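Local structure of uncharacterized protein (Thermus thermophilus HB8, 6SCE) at residues A[139-144]-A[167-172]; A[185-190]-A[221-226]; A[286-291]-A[316-321]. The protein is a Type III CRISPR defence DNA nuclease whose activity is switched on by a cyclic oligoadenylate second messenger. One frame throughout, in Å; residues are numbered along the deposited sequence.

Contact 1. Residues A[139-144]-A[167-172]; sequences TLEEYA and GAQAAR. With nucleotides of chain B.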
loop_
_atom_site.group_PDB
_atom_site.type_symbol
_atom_site.label_atom_id
_atom_site.label_comp_id
_atom_site.label_asym_id
_atom_site.label_seq_id
_atom_site.Cartn_x
_atom_site.Cartn_y
_atom_site.Cartn_z
ATOM N N THR A 139 21.172 11.010 8.467
ATOM C CA THR A 139 22.022 11.589 7.431
ATOM C C THR A 139 22.029 10.676 6.223
ATOM O O THR A 139 21.595 9.520 6.261
ATOM C CB THR A 139 23.475 11.719 7.938
ATOM O OG1 THR A 139 24.006 10.407 8.156
ATOM C CG2 THR A 139 23.538 12.564 9.240
ATOM N N LEU A 140 22.563 11.173 5.127
ATOM C CA LEU A 140 22.719 10.361 3.938
ATOM C C LEU A 140 23.575 9.162 4.240
ATOM O O LEU A 140 23.296 8.055 3.777
ATOM C CB LEU A 140 23.280 11.181 2.767
ATOM C CG LEU A 140 23.266 10.387 1.450
ATOM C CD1 LEU A 140 22.925 11.243 0.246
ATOM C CD2 LEU A 140 24.571 9.631 1.229
ATOM N N GLU A 141 24.637 9.358 5.020
ATOM C CA GLU A 141 25.536 8.244 5.297
ATOM C C GLU A 141 24.835 7.167 6.135
ATOM O O GLU A 141 25.082 5.977 5.957
ATOM C CB GLU A 141 26.757 8.731 6.059
ATOM C CG GLU A 141 27.707 9.544 5.205
ATOM C CD GLU A 141 27.157 10.882 4.775
ATOM O OE1 GLU A 141 26.354 11.526 5.531
ATOM O OE2 GLU A 141 27.547 11.276 3.632
ATOM N N GLU A 142 23.990 7.611 7.049
ATOM C CA GLU A 142 23.191 6.647 7.880
ATOM C C GLU A 142 22.222 5.860 6.978
ATOM O O GLU A 142 22.127 4.653 7.085
ATOM C CB GLU A 142 22.501 7.396 8.996
ATOM C CG GLU A 142 23.447 7.712 10.147
ATOM C CD GLU A 142 22.917 8.682 11.166
ATOM O OE1 GLU A 142 22.073 9.538 10.823
ATOM O OE2 GLU A 142 23.350 8.594 12.362
ATOM N N TYR A 143 21.509 6.548 6.069
ATOM C CA TYR A 143 20.684 5.824 5.103
ATOM C C TYR A 143 21.473 4.886 4.213
ATOM O O TYR A 143 21.014 3.797 3.920
ATOM C CB TYR A 143 19.864 6.789 4.259
ATOM C CG TYR A 143 18.603 7.218 4.911
ATOM C CD1 TYR A 143 17.565 6.314 5.107
ATOM C CD2 TYR A 143 18.425 8.503 5.350
ATOM C CE1 TYR A 143 16.376 6.708 5.674
ATOM C CE2 TYR A 143 17.226 8.906 5.908
ATOM C CZ TYR A 143 16.210 7.995 6.088
ATOM O OH TYR A 143 15.017 8.387 6.696
ATOM N N ALA A 144 22.671 5.298 3.795
ATOM C CA ALA A 144 23.492 4.448 2.952
ATOM C C ALA A 144 23.879 3.169 3.664
ATOM O O ALA A 144 23.850 2.070 3.065
ATOM C CB ALA A 144 24.738 5.193 2.464
ATOM N N GLY A 167 20.303 22.237 2.290
ATOM C CA GLY A 167 20.622 21.260 3.304
ATOM C C GLY A 167 20.515 19.827 2.837
ATOM O O GLY A 167 21.025 18.946 3.502
ATOM N N ALA A 168 19.904 19.588 1.673
ATOM C CA ALA A 168 19.818 18.241 1.136
ATOM C C ALA A 168 21.186 17.667 0.835
ATOM O O ALA A 168 22.105 18.380 0.441
ATOM C CB ALA A 168 18.962 18.211 -0.120
ATOM N N GLN A 169 21.310 16.364 1.006
ATOM C CA GLN A 169 22.496 15.630 0.601
ATOM C C GLN A 169 22.060 14.599 -0.446
ATOM O O GLN A 169 20.942 14.043 -0.377
ATOM C CB GLN A 169 23.096 14.865 1.788
ATOM C CG GLN A 169 23.517 15.664 3.043
ATOM C CD GLN A 169 23.726 14.708 4.242
ATOM O OE1 GLN A 169 22.740 14.134 4.813
ATOM N NE2 GLN A 169 25.008 14.492 4.616
ATOM N N ALA A 170 22.940 14.274 -1.380
ATOM C CA ALA A 170 22.565 13.370 -2.464
ATOM C C ALA A 170 23.659 12.404 -2.845
ATOM O O ALA A 170 24.856 12.653 -2.640
ATOM C CB ALA A 170 22.105 14.158 -3.676
ATOM N N ALA A 171 23.239 11.276 -3.386
ATOM C CA ALA A 171 24.164 10.263 -3.875
ATOM C C ALA A 171 23.696 9.724 -5.209
ATOM O O ALA A 171 22.516 9.480 -5.411
ATOM C CB ALA A 171 24.255 9.124 -2.902
ATOM N N ARG A 172 24.636 9.516 -6.112
ATOM C CA ARG A 172 24.388 8.805 -7.327
ATOM C C ARG A 172 24.741 7.349 -7.102
ATOM O O ARG A 172 25.686 7.034 -6.403
ATOM C CB ARG A 172 25.238 9.411 -8.437
ATOM C CG ARG A 172 24.934 8.865 -9.787
ATOM C CD ARG A 172 25.714 9.625 -10.852
ATOM N NE ARG A 172 27.111 9.231 -10.852
ATOM C CZ ARG A 172 27.596 8.166 -11.496
ATOM N NH1 ARG A 172 26.795 7.367 -12.205
ATOM N NH2 ARG A 172 28.897 7.896 -11.431
ATOM P P A B 2 7.734 -0.581 9.675
ATOM O OP1 A B 2 8.482 -0.949 8.433
ATOM O OP2 A B 2 8.344 -0.718 11.044
ATOM O "O5'" A B 2 7.280 0.949 9.507
ATOM C "C5'" A B 2 6.747 1.638 10.662
ATOM C "C4'" A B 2 6.441 3.067 10.291
ATOM O "O4'" A B 2 7.693 3.748 10.007
ATOM C "C3'" A B 2 5.552 3.266 9.071
ATOM O "O3'" A B 2 4.608 4.314 9.282
ATOM C "C2'" A B 2 6.541 3.688 7.987
ATOM O "O2'" A B 2 5.951 4.526 7.017
ATOM C "C1'" A B 2 7.564 4.462 8.806
ATOM N N9 A B 2 8.862 4.616 8.178
ATOM C C8 A B 2 9.401 3.858 7.163
ATOM N N7 A B 2 10.570 4.299 6.776
ATOM C C5 A B 2 10.809 5.417 7.560
ATOM C C6 A B 2 11.880 6.332 7.614
ATOM N N6 A B 2 12.916 6.308 6.779
ATOM N N1 A B 2 11.813 7.308 8.551
ATOM C C2 A B 2 10.715 7.381 9.316
ATOM N N3 A B 2 9.643 6.588 9.347
ATOM C C4 A B 2 9.755 5.620 8.427
#

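Contact 2. Residues A[185-190]-A[221-226]; sequences RGLPYW and GQLCLP. With nucleotides of chain B.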
loop_
_atom_site.group_PDB
_atom_site.type_symbol
_atom_site.label_atom_id
_atom_site.label_comp_id
_atom_site.label_asym_id
_atom_site.label_seq_id
_atom_site.Cartn_x
_atom_site.Cartn_y
_atom_site.Cartn_z
ATOM N N ARG A 185 16.478 16.477 5.416
ATOM C CA ARG A 185 15.902 16.604 6.751
ATOM C C ARG A 185 15.418 15.231 7.255
ATOM O O ARG A 185 14.311 15.087 7.754
ATOM C CB ARG A 185 14.788 17.648 6.795
ATOM C CG ARG A 185 15.276 19.047 6.372
ATOM C CD ARG A 185 14.167 20.083 6.340
ATOM N NE ARG A 185 13.672 20.398 7.671
ATOM C CZ ARG A 185 12.523 21.037 7.936
ATOM N NH1 ARG A 185 11.722 21.472 6.964
ATOM N NH2 ARG A 185 12.164 21.253 9.198
ATOM N N GLY A 186 16.259 14.236 7.060
ATOM C CA GLY A 186 15.996 12.911 7.602
ATOM C C GLY A 186 15.134 11.978 6.786
ATOM O O GLY A 186 14.868 10.871 7.249
ATOM N N LEU A 187 14.697 12.392 5.594
ATOM C CA LEU A 187 13.836 11.568 4.771
ATOM C C LEU A 187 14.438 11.298 3.399
ATOM O O LEU A 187 15.200 12.142 2.869
ATOM C CB LEU A 187 12.464 12.221 4.622
ATOM C CG LEU A 187 11.612 12.403 5.879
ATOM C CD1 LEU A 187 10.353 13.147 5.462
ATOM C CD2 LEU A 187 11.317 11.053 6.491
ATOM N N PRO A 188 14.163 10.096 2.844
ATOM C CA PRO A 188 14.699 9.693 1.562
ATOM C C PRO A 188 13.775 10.019 0.405
ATOM O O PRO A 188 12.554 9.882 0.520
ATOM C CB PRO A 188 14.822 8.176 1.713
ATOM C CG PRO A 188 13.653 7.836 2.576
ATOM C CD PRO A 188 13.374 9.002 3.452
ATOM N N TYR A 189 14.404 10.355 -0.717
ATOM C CA TYR A 189 13.742 10.700 -1.975
ATOM C C TYR A 189 14.538 10.064 -3.104
ATOM O O TYR A 189 15.762 10.014 -3.045
ATOM C CB TYR A 189 13.708 12.220 -2.171
ATOM C CG TYR A 189 13.012 12.958 -1.058
ATOM C CD1 TYR A 189 13.685 13.266 0.118
ATOM C CD2 TYR A 189 11.688 13.337 -1.170
ATOM C CE1 TYR A 189 13.060 13.925 1.155
ATOM C CE2 TYR A 189 11.047 14.018 -0.142
ATOM C CZ TYR A 189 11.736 14.303 1.023
ATOM O OH TYR A 189 11.092 14.946 2.054
ATOM N N TRP A 190 13.842 9.544 -4.103
ATOM C CA TRP A 190 14.462 8.965 -5.300
ATOM C C TRP A 190 13.997 9.908 -6.426
ATOM O O TRP A 190 12.818 10.020 -6.711
ATOM C CB TRP A 190 13.974 7.552 -5.494
ATOM C CG TRP A 190 14.569 6.766 -6.635
ATOM C CD1 TRP A 190 13.881 6.070 -7.577
ATOM C CD2 TRP A 190 15.956 6.589 -6.942
ATOM N NE1 TRP A 190 14.746 5.460 -8.465
ATOM C CE2 TRP A 190 16.029 5.770 -8.098
ATOM C CE3 TRP A 190 17.137 7.046 -6.364
ATOM C CZ2 TRP A 190 17.239 5.398 -8.680
ATOM C CZ3 TRP A 190 18.357 6.676 -6.944
ATOM C CH2 TRP A 190 18.393 5.847 -8.080
ATOM N N GLY A 221 12.551 2.400 0.858
ATOM C CA GLY A 221 11.421 1.932 1.649
ATOM C C GLY A 221 10.100 2.623 1.428
ATOM O O GLY A 221 9.891 3.411 0.498
ATOM N N GLN A 222 9.191 2.319 2.333
ATOM C CA GLN A 222 7.792 2.665 2.199
ATOM C C GLN A 222 7.552 4.145 2.042
ATOM O O GLN A 222 6.620 4.531 1.336
ATOM C CB GLN A 222 7.071 2.117 3.422
ATOM C CG GLN A 222 5.604 2.324 3.498
ATOM C CD GLN A 222 4.961 1.589 4.685
ATOM O OE1 GLN A 222 5.621 0.916 5.501
ATOM N NE2 GLN A 222 3.662 1.665 4.729
ATOM N N LEU A 223 8.338 4.990 2.683
ATOM C CA LEU A 223 8.019 6.410 2.539
ATOM C C LEU A 223 8.968 7.161 1.630
ATOM O O LEU A 223 8.921 8.383 1.572
ATOM C CB LEU A 223 7.775 7.099 3.883
ATOM C CG LEU A 223 8.819 7.091 4.957
ATOM C CD1 LEU A 223 10.077 7.730 4.422
ATOM C CD2 LEU A 223 8.288 7.840 6.180
ATOM N N CYS A 224 9.819 6.439 0.914
ATOM C CA CYS A 224 10.706 7.060 -0.051
ATOM C C CYS A 224 9.852 7.610 -1.205
ATOM O O CYS A 224 9.189 6.865 -1.910
ATOM C CB CYS A 224 11.701 6.058 -0.579
ATOM S SG CYS A 224 12.919 6.776 -1.734
ATOM N N LEU A 225 9.858 8.920 -1.381
ATOM C CA LEU A 225 9.016 9.540 -2.383
ATOM C C LEU A 225 9.699 9.488 -3.768
ATOM O O LEU A 225 10.814 9.964 -3.901
ATOM C CB LEU A 225 8.793 10.997 -1.977
ATOM C CG LEU A 225 7.768 11.763 -2.798
ATOM C CD1 LEU A 225 6.390 11.144 -2.700
ATOM C CD2 LEU A 225 7.751 13.195 -2.295
ATOM N N PRO A 226 9.034 8.919 -4.790
ATOM C CA PRO A 226 9.583 8.999 -6.143
ATOM C C PRO A 226 9.221 10.358 -6.726
ATOM O O PRO A 226 8.037 10.634 -6.995
ATOM C CB PRO A 226 8.857 7.873 -6.893
ATOM C CG PRO A 226 7.980 7.180 -5.872
ATOM C CD PRO A 226 7.769 8.188 -4.785
ATOM P P A B 1 0.448 -1.076 9.443
ATOM O OP1 A B 1 -0.366 -1.296 10.680
ATOM O OP2 A B 1 0.450 0.323 8.862
ATOM O "O5'" A B 1 1.933 -1.545 9.791
ATOM C "C5'" A B 1 3.061 -1.044 9.078
ATOM C "C4'" A B 1 4.142 -2.096 9.111
ATOM O "O4'" A B 1 3.774 -3.192 8.232
ATOM C "C3'" A B 1 5.507 -1.583 8.640
ATOM O "O3'" A B 1 6.299 -1.302 9.801
ATOM C "C2'" A B 1 6.032 -2.745 7.785
ATOM O "O2'" A B 1 6.735 -3.686 8.569
ATOM C "C1'" A B 1 4.750 -3.350 7.228
ATOM N N9 A B 1 4.254 -2.717 6.005
ATOM C C8 A B 1 2.965 -2.334 5.760
ATOM N N7 A B 1 2.822 -1.807 4.571
ATOM C C5 A B 1 4.081 -1.868 3.998
ATOM C C6 A B 1 4.573 -1.462 2.743
ATOM N N6 A B 1 3.815 -0.884 1.815
ATOM N N1 A B 1 5.888 -1.672 2.487
ATOM C C2 A B 1 6.636 -2.242 3.443
ATOM N N3 A B 1 6.282 -2.649 4.662
ATOM C C4 A B 1 4.975 -2.429 4.880
ATOM P P A B 2 7.734 -0.581 9.675
ATOM O OP1 A B 2 8.482 -0.949 8.433
ATOM O OP2 A B 2 8.344 -0.718 11.044
ATOM O "O5'" A B 2 7.280 0.949 9.507
ATOM C "C5'" A B 2 6.747 1.638 10.662
ATOM C "C4'" A B 2 6.441 3.067 10.291
ATOM O "O4'" A B 2 7.693 3.748 10.007
ATOM C "C3'" A B 2 5.552 3.266 9.071
ATOM O "O3'" A B 2 4.608 4.314 9.282
ATOM C "C2'" A B 2 6.541 3.688 7.987
ATOM O "O2'" A B 2 5.951 4.526 7.017
ATOM C "C1'" A B 2 7.564 4.462 8.806
ATOM N N9 A B 2 8.862 4.616 8.178
ATOM C C8 A B 2 9.401 3.858 7.163
ATOM N N7 A B 2 10.570 4.299 6.776
ATOM C C5 A B 2 10.809 5.417 7.560
ATOM C C6 A B 2 11.880 6.332 7.614
ATOM N N6 A B 2 12.916 6.308 6.779
ATOM N N1 A B 2 11.813 7.308 8.551
ATOM C C2 A B 2 10.715 7.381 9.316
ATOM N N3 A B 2 9.643 6.588 9.347
ATOM C C4 A B 2 9.755 5.620 8.427
HETATM O O HOH W 1 10.333 10.752 1.833
#

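Contact 3. Residues A[286-291]-A[316-321]; sequences PLPQEG and EVYLLT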
loop_
_atom_site.group_PDB
_atom_site.type_symbol
_atom_site.label_atom_id
_atom_site.label_comp_id
_atom_site.label_asym_id
_atom_site.label_seq_id
_atom_site.Cartn_x
_atom_site.Cartn_y
_atom_site.Cartn_z
ATOM N N PRO A 286 -20.246 16.582 12.887
ATOM C CA PRO A 286 -21.639 16.484 13.368
ATOM C C PRO A 286 -21.800 15.275 14.258
ATOM O O PRO A 286 -21.202 14.224 13.968
ATOM C CB PRO A 286 -22.463 16.271 12.084
ATOM C CG PRO A 286 -21.584 16.681 10.961
ATOM C CD PRO A 286 -20.149 16.562 11.419
ATOM N N LEU A 287 -22.596 15.409 15.319
ATOM C CA LEU A 287 -22.885 14.297 16.217
ATOM C C LEU A 287 -23.679 13.245 15.459
ATOM O O LEU A 287 -24.380 13.571 14.495
ATOM C CB LEU A 287 -23.643 14.765 17.476
ATOM C CG LEU A 287 -22.849 15.670 18.433
ATOM C CD1 LEU A 287 -23.631 15.937 19.710
ATOM C CD2 LEU A 287 -21.484 15.068 18.786
ATOM N N PRO A 288 -23.498 11.971 15.821
ATOM C CA PRO A 288 -24.171 10.908 15.121
ATOM C C PRO A 288 -25.646 10.840 15.488
ATOM O O PRO A 288 -26.002 11.104 16.630
ATOM C CB PRO A 288 -23.459 9.656 15.621
ATOM C CG PRO A 288 -22.954 10.027 16.958
ATOM C CD PRO A 288 -22.573 11.459 16.840
ATOM N N GLN A 289 -26.470 10.493 14.516
ATOM C CA GLN A 289 -27.911 10.336 14.720
ATOM C C GLN A 289 -28.377 8.891 14.623
ATOM O O GLN A 289 -29.456 8.558 15.105
ATOM C CB GLN A 289 -28.664 11.184 13.705
ATOM C CG GLN A 289 -28.406 12.662 13.888
ATOM C CD GLN A 289 -29.460 13.508 13.233
ATOM O OE1 GLN A 289 -30.311 14.087 13.915
ATOM N NE2 GLN A 289 -29.428 13.572 11.900
ATOM N N GLU A 290 -27.553 8.025 14.041
ATOM C CA GLU A 290 -27.983 6.699 13.631
ATOM C C GLU A 290 -26.790 5.747 13.703
ATOM O O GLU A 290 -25.706 6.106 13.279
ATOM C CB GLU A 290 -28.466 6.807 12.191
ATOM C CG GLU A 290 -29.606 5.893 11.815
ATOM C CD GLU A 290 -30.138 6.183 10.427
ATOM O OE1 GLU A 290 -29.571 7.048 9.721
ATOM O OE2 GLU A 290 -31.130 5.537 10.047
ATOM N N GLY A 291 -26.986 4.562 14.264
ATOM C CA GLY A 291 -25.957 3.539 14.308
ATOM C C GLY A 291 -26.245 2.404 13.349
ATOM O O GLY A 291 -27.354 2.329 12.808
ATOM N N GLU A 316 -23.564 5.519 9.478
ATOM C CA GLU A 316 -22.763 6.741 9.409
ATOM C C GLU A 316 -21.275 6.374 9.524
ATOM O O GLU A 316 -20.902 5.496 10.307
ATOM C CB GLU A 316 -23.110 7.730 10.532
ATOM C CG GLU A 316 -24.579 8.122 10.593
ATOM C CD GLU A 316 -24.846 9.405 11.352
ATOM O OE1 GLU A 316 -24.062 10.373 11.258
ATOM O OE2 GLU A 316 -25.879 9.457 12.035
ATOM N N VAL A 317 -20.461 7.046 8.731
ATOM C CA VAL A 317 -19.039 6.825 8.734
ATOM C C VAL A 317 -18.353 8.161 8.924
ATOM O O VAL A 317 -18.765 9.175 8.365
ATOM C CB VAL A 317 -18.564 6.072 7.475
ATOM C CG1 VAL A 317 -18.854 6.847 6.205
ATOM C CG2 VAL A 317 -17.075 5.772 7.574
ATOM N N TYR A 318 -17.323 8.161 9.748
ATOM C CA TYR A 318 -16.526 9.346 9.987
ATOM C C TYR A 318 -15.134 9.054 9.494
ATOM O O TYR A 318 -14.549 8.084 9.950
ATOM C CB TYR A 318 -16.464 9.651 11.470
ATOM C CG TYR A 318 -17.786 10.124 12.060
ATOM C CD1 TYR A 318 -18.784 9.222 12.374
ATOM C CD2 TYR A 318 -18.008 11.479 12.327
ATOM C CE1 TYR A 318 -19.991 9.650 12.924
ATOM C CE2 TYR A 318 -19.209 11.914 12.861
ATOM C CZ TYR A 318 -20.200 11.004 13.159
ATOM O OH TYR A 318 -21.403 11.425 13.716
ATOM N N LEU A 319 -14.661 9.844 8.536
ATOM C CA LEU A 319 -13.412 9.617 7.836
ATOM C C LEU A 319 -12.484 10.802 8.037
ATOM O O LEU A 319 -12.858 11.928 7.721
ATOM C CB LEU A 319 -13.659 9.398 6.341
ATOM C CG LEU A 319 -14.544 8.236 5.930
ATOM C CD1 LEU A 319 -14.832 8.227 4.445
ATOM C CD2 LEU A 319 -13.892 6.924 6.378
ATOM N N LEU A 320 -11.289 10.565 8.581
ATOM C CA LEU A 320 -10.294 11.606 8.781
ATOM C C LEU A 320 -9.032 11.303 8.039
ATOM O O LEU A 320 -8.564 10.174 8.058
ATOM C CB LEU A 320 -9.960 11.747 10.272
ATOM C CG LEU A 320 -11.083 12.148 11.218
ATOM C CD1 LEU A 320 -10.590 12.244 12.667
ATOM C CD2 LEU A 320 -11.694 13.455 10.792
ATOM N N THR A 321 -8.453 12.303 7.386
ATOM C CA THR A 321 -7.124 12.141 6.824
ATOM C C THR A 321 -6.449 13.495 6.598
ATOM O O THR A 321 -6.938 14.528 7.052
ATOM C CB THR A 321 -7.110 11.249 5.559
ATOM O OG1 THR A 321 -5.760 10.823 5.307
ATOM C CG2 THR A 321 -7.694 11.953 4.360
HETATM O O HOH W 2 -25.096 12.757 12.005
#

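Contact 1. Residues A[139-144]-A[167-172]
The first turn of helix 140-148 runs past strand 169-172 with the two short axes 9.5 Å apart and their N-to-C directions 41° from one another. T139 sits at the N-cap and forms a capping box with E142: E142 N donates to T139 OG1, while T139 N donates to E142 OE1 on the lone pair turned away from the other carboxylate oxygen. The strand adds a partner at the same helix start. Q169, its chain extended beyond CG, reaches across so that its OE1 accepts from L140 N at 3.0 Å; the N-H comes from above the carbonyl plane, not along a lone pair. The other half of the amide turns to E141, where a weak bond joins NE2 to OE1 over 3.4 Å, the two flat groups inclined by 55°. The other oxygen of E141, OE2, forms a salt bridge with R157. Next to the amide the contact is apolar. L140 CG lies anti to the backbone N (chi1 -172°), which carries CD1 to within 3.4 Å of A170 C and 4.0 Å of A171 CB. Y143 lies one turn on and leaves the strand alone; its hydroxyl accepts from N6 of adenylate A2 of chain B over 3.0 Å in a nearly straight bond, with N6 in line with the ring edge. Helix 140-148 thus rests on the sheet where strand 169-172 runs between 156-158 and 179-184: L140 also packs on W155 and R157, and Y143 on F181 and V183.

Contact 2. Residues A[185-190]-A[221-226]
Strands 187-192 and 225-229, linked by helix 206-220 in a beta-alpha-beta unit, meet here side by side at the point where the second strand begins. The parallel pairing is held by W190 N, which donates to L225 O at 3.1 Å in an almost straight bond, and by a longer, weak bond from L225 N to P188 O. CA-H contacts support it, the straightest being C224 CA to P188 O at 3.4 Å. P188 O also accepts from a water 2.7 Å away that donates to L223 O as well, bridging the strand and the tight turn before its neighbour. That turn, type I from G221 to C224, follows the helix of the crossover and presents two side chains to the bound adenine nucleotides of chain B. L223 has its CG in the crowded position between N and carbonyl carbon (chi1 57°); its branches spread over one face of the A2 base, CD2 3.5 Å from C4, while CD1 touches P188 CD at 3.7 Å and reaches the tip of L187. Q222, fully extended with chi1 -179°, lays its amide across the face of the A1 base, CD 3.6 Å from C5. Further along the pair, Y189 and L225 share one face of the sheet, with Y189 CD2 3.8 Å from L225 CB. W190 and P226 occupy the opposite face against helix 206-220, where the W190 indole stacks on F212 and bonds to E215, and C224 SG lies 4.0 Å from W190 CB.

Contact 3. Residues A[286-291]-A[316-321]
Y318 brings the hydroxyl end of its ring up against the P286-P288 backbone, which meets it at the ring edge. The tyrosine projects from strand 316-321 of a mostly parallel sheet with strand order 3-2-1-4-5 and helices between the strands, a Rossmann-like arrangement consistent with a CARF domain; loop 286-291 leads into the neighbouring strand 293-297. Y318 OH donates to P286 O at 2.8 Å, the hydroxyl lying in the carbonyl plane and the acceptor in the plane of the ring. P288 crosses the tyrosine at about a right angle, CB 3.3 Å from Y318 OH; P288 N, 3.0 Å from Y318 OH, carries no hydrogen, so no bond forms there. Two residues back, E316 extends its carboxylate (chi1 -56°) toward the same loop. Its OE2 accepts from Q289 N at 2.8 Å, met from above the carboxylate plane, and more weakly from E290 N at 3.0 Å, so two successive amides grip one oxygen and pin the loop to the strand's start. OE1 bonds to H344 of strand 342-347, whose ring also meets that of Y318. The H344 bond, with a long, weak ion pair to R342, may favour the charged form of E316; E290, with OE1 5.0 Å from E316 OE2, would work against it. One water donates both to E316 OE1, at 2.7 Å, and to the L287 carbonyl oxygen.

Overall arrangement
Along the chain the three contacts follow in series, each closing before the next opens. Contacts 1 and 2 have centres about 11 Å apart and share the mixed six-stranded sheet running from 156-158 to 260-262; Y143 of contact 1 joins them through a probable hydrogen bond to G186 O, 2.5 Å from its OH. Contact 3 belongs to another sheet, that of strands 293-297 and 316-321, its centre about 44 Å from contact 1's and about 34 Å from contact 2's. T321, at the C-terminal end of its strand, packs on an adenine base, so the bound RNA touches both the helix and turn of contacts 1 and 2 and the CARF-like domain, consistent with activation by cyclic oligoadenylate.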